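PDB 5J8N: exodeoxyribonuclease III from Methanosarcina mazei, which probably cuts the backbone of DNA at abasic sites and trims duplex DNA from 3' ends, using magnesium or manganese ions. Local coordinates for residues 77-82 with 98-103. The protein carries 3 engineered substitutions. Sequence-based numbering, arbitrary orientation.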
loop_
_atom_site.group_PDB
_atom_site.type_symbol
_atom_site.label_atom_id
_atom_site.label_comp_id
_atom_site.label_asym_id
_atom_site.label_seq_id
_atom_site.Cartn_x
_atom_site.Cartn_y
_atom_site.Cartn_z
ATOM N N ASN A 77 6.805 -16.784 -5.001
ATOM C CA ASN A 77 6.450 -17.285 -6.336
ATOM C C ASN A 77 6.753 -16.233 -7.413
ATOM O O ASN A 77 6.593 -15.040 -7.168
ATOM C CB ASN A 77 4.973 -17.658 -6.392
ATOM C CG ASN A 77 4.648 -18.914 -5.573
ATOM O OD1 ASN A 77 5.508 -19.749 -5.325
ATOM N ND2 ASN A 77 3.402 -19.025 -5.165
ATOM N N LYS A 78 7.139 -16.708 -8.599
ATOM C CA LYS A 78 7.428 -15.801 -9.710
ATOM C C LYS A 78 6.113 -15.324 -10.306
ATOM O O LYS A 78 5.254 -16.120 -10.613
ATOM C CB LYS A 78 8.265 -16.490 -10.797
ATOM C CG LYS A 78 8.726 -15.493 -11.868
ATOM C CD LYS A 78 9.247 -16.187 -13.124
ATOM C CE LYS A 78 10.495 -16.953 -12.832
ATOM N NZ LYS A 78 11.109 -17.380 -14.133
ATOM N N PRO A 79 5.967 -14.011 -10.445
ATOM C CA PRO A 79 4.783 -13.523 -11.144
ATOM C C PRO A 79 4.675 -14.028 -12.554
ATOM O O PRO A 79 5.691 -14.244 -13.216
ATOM C CB PRO A 79 4.995 -12.013 -11.218
ATOM C CG PRO A 79 6.052 -11.687 -10.225
ATOM C CD PRO A 79 6.871 -12.924 -10.041
ATOM N N ILE A 80 3.452 -14.153 -13.054
ATOM C CA ILE A 80 3.253 -14.465 -14.463
ATOM C C ILE A 80 3.209 -13.234 -15.363
ATOM O O ILE A 80 3.254 -13.374 -16.578
ATOM C CB ILE A 80 1.965 -15.305 -14.699
ATOM C CG1 ILE A 80 0.729 -14.533 -14.290
ATOM C CG2 ILE A 80 1.994 -16.583 -13.846
ATOM C CD1 ILE A 80 -0.569 -15.408 -14.476
ATOM N N LYS A 81 3.131 -12.049 -14.772
ATOM C CA LYS A 81 3.149 -10.760 -15.518
ATOM C C LYS A 81 3.613 -9.696 -14.555
ATOM O O LYS A 81 3.279 -9.714 -13.360
ATOM C CB LYS A 81 1.745 -10.420 -16.058
ATOM C CG LYS A 81 1.697 -9.251 -17.027
ATOM C CD LYS A 81 0.276 -9.086 -17.666
ATOM C CE LYS A 81 0.419 -8.883 -19.174
ATOM N NZ LYS A 81 1.315 -7.719 -19.516
ATOM N N LEU A 82 4.382 -8.769 -15.111
ATOM C CA LEU A 82 4.971 -7.668 -14.372
ATOM C C LEU A 82 4.696 -6.398 -15.180
ATOM O O LEU A 82 5.079 -6.362 -16.367
ATOM C CB LEU A 82 6.497 -7.901 -14.205
ATOM C CG LEU A 82 7.297 -6.693 -13.706
ATOM C CD1 LEU A 82 6.940 -6.401 -12.253
ATOM C CD2 LEU A 82 8.750 -7.087 -13.866
ATOM N N LEU A 98 3.084 -0.643 -9.072
ATOM C CA LEU A 98 3.711 -1.884 -9.558
ATOM C C LEU A 98 2.723 -3.031 -9.546
ATOM O O LEU A 98 2.184 -3.389 -8.468
ATOM C CB LEU A 98 4.947 -2.182 -8.676
ATOM C CG LEU A 98 5.689 -3.459 -8.996
ATOM C CD1 LEU A 98 6.257 -3.342 -10.330
ATOM C CD2 LEU A 98 6.816 -3.686 -7.953
ATOM N N ARG A 99 2.475 -3.597 -10.714
ATOM C CA ARG A 99 1.574 -4.736 -10.893
ATOM C C ARG A 99 2.353 -6.014 -11.051
ATOM O O ARG A 99 3.265 -6.128 -11.894
ATOM C CB ARG A 99 0.682 -4.485 -12.099
ATOM C CG ARG A 99 -0.124 -5.705 -12.506
ATOM C CD ARG A 99 -1.046 -5.376 -13.658
ATOM N NE ARG A 99 -1.671 -6.594 -14.194
ATOM C CZ ARG A 99 -2.447 -6.597 -15.240
ATOM N NH1 ARG A 99 -2.762 -5.487 -15.846
ATOM N NH2 ARG A 99 -2.919 -7.765 -15.676
ATOM N N THR A 100 1.983 -7.022 -10.267
ATOM C CA THR A 100 2.501 -8.376 -10.430
ATOM C C THR A 100 1.310 -9.328 -10.431
ATOM O O THR A 100 0.553 -9.351 -9.452
ATOM C CB THR A 100 3.494 -8.749 -9.285
ATOM O OG1 THR A 100 2.869 -8.464 -8.032
ATOM C CG2 THR A 100 4.785 -7.950 -9.404
ATOM N N ASP A 101 1.158 -10.120 -11.479
ATOM C CA ASP A 101 0.047 -11.087 -11.563
ATOM C C ASP A 101 0.533 -12.402 -11.041
ATOM O O ASP A 101 1.640 -12.842 -11.404
ATOM C CB ASP A 101 -0.447 -11.254 -13.002
ATOM C CG ASP A 101 -1.081 -9.991 -13.560
ATOM O OD1 ASP A 101 -1.066 -8.931 -12.905
ATOM O OD2 ASP A 101 -1.664 -10.114 -14.639
ATOM N N TYR A 102 -0.326 -13.074 -10.270
ATOM C CA TYR A 102 -0.064 -14.466 -9.871
ATOM C C TYR A 102 -1.154 -15.366 -10.430
ATOM O O TYR A 102 -2.131 -14.885 -11.046
ATOM C CB TYR A 102 0.046 -14.563 -8.350
ATOM C CG TYR A 102 1.176 -13.709 -7.862
ATOM C CD1 TYR A 102 2.502 -14.180 -7.912
ATOM C CD2 TYR A 102 0.950 -12.410 -7.410
ATOM C CE1 TYR A 102 3.572 -13.347 -7.546
ATOM C CE2 TYR A 102 2.007 -11.580 -7.022
ATOM C CZ TYR A 102 3.312 -12.067 -7.085
ATOM O OH TYR A 102 4.370 -11.243 -6.759
ATOM N N GLU A 103 -1.007 -16.694 -10.271
ATOM C CA GLU A 103 -2.001 -17.573 -10.866
ATOM C C GLU A 103 -3.382 -17.278 -10.300
ATOM O O GLU A 103 -4.344 -17.376 -11.043
ATOM C CB GLU A 103 -1.671 -19.059 -10.626
ATOM C CG GLU A 103 -0.378 -19.545 -11.258
ATOM C CD GLU A 103 -0.434 -19.604 -12.770
ATOM O OE1 GLU A 103 -1.519 -19.366 -13.349
ATOM O OE2 GLU A 103 0.625 -19.866 -13.385
#
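Ile80, Asp101 and Tyr102 lose most surface where the approach to strand 81-84 meets the end of 97-101. Two backbone hydrogen bonds tie Asp101 to 77-82: its O accepts from Ile80 N at 2.8 Å, its N donates to Lys81 O at 2.9 Å (166°). With CG1 in the crowded position between backbone N and carbonyl carbon (chi1 63°), Ile80 crosses the aspartate at about a right angle, CG1 against Asp101 CB, while CD1 reaches Tyr102 O and CG2 meets Glu103 OE2. The carboxylate takes Arg99 in a side-on salt bridge through syn lone pairs, OD1 from NE at 2.7 Å and OD2 from NH2 at 2.9 Å; Lys81 CD lies over one guanidinium face. An alanine in place of Asp101 would lose both carboxylate bonds and would probably leave Arg99 less firmly oriented. Asn77 O sits in plane at the Tyr102 ring edge, 3.5 Å from CE1; Pro79 CG packs 4.0 Å from Tyr102 CE1, and Ser75 OG is hydrogen-bonded to Tyr102 OH and Asn77 O. This antiparallel pairing borders a DNase I-like sheet: strand 106-111 flanks 97-101, Tyr135 OH of helix 119-141 is hydrogen-bonded to Arg99 NH1, and strands 57-61 and 71-75 meet Pro79, Leu82 and Tyr102.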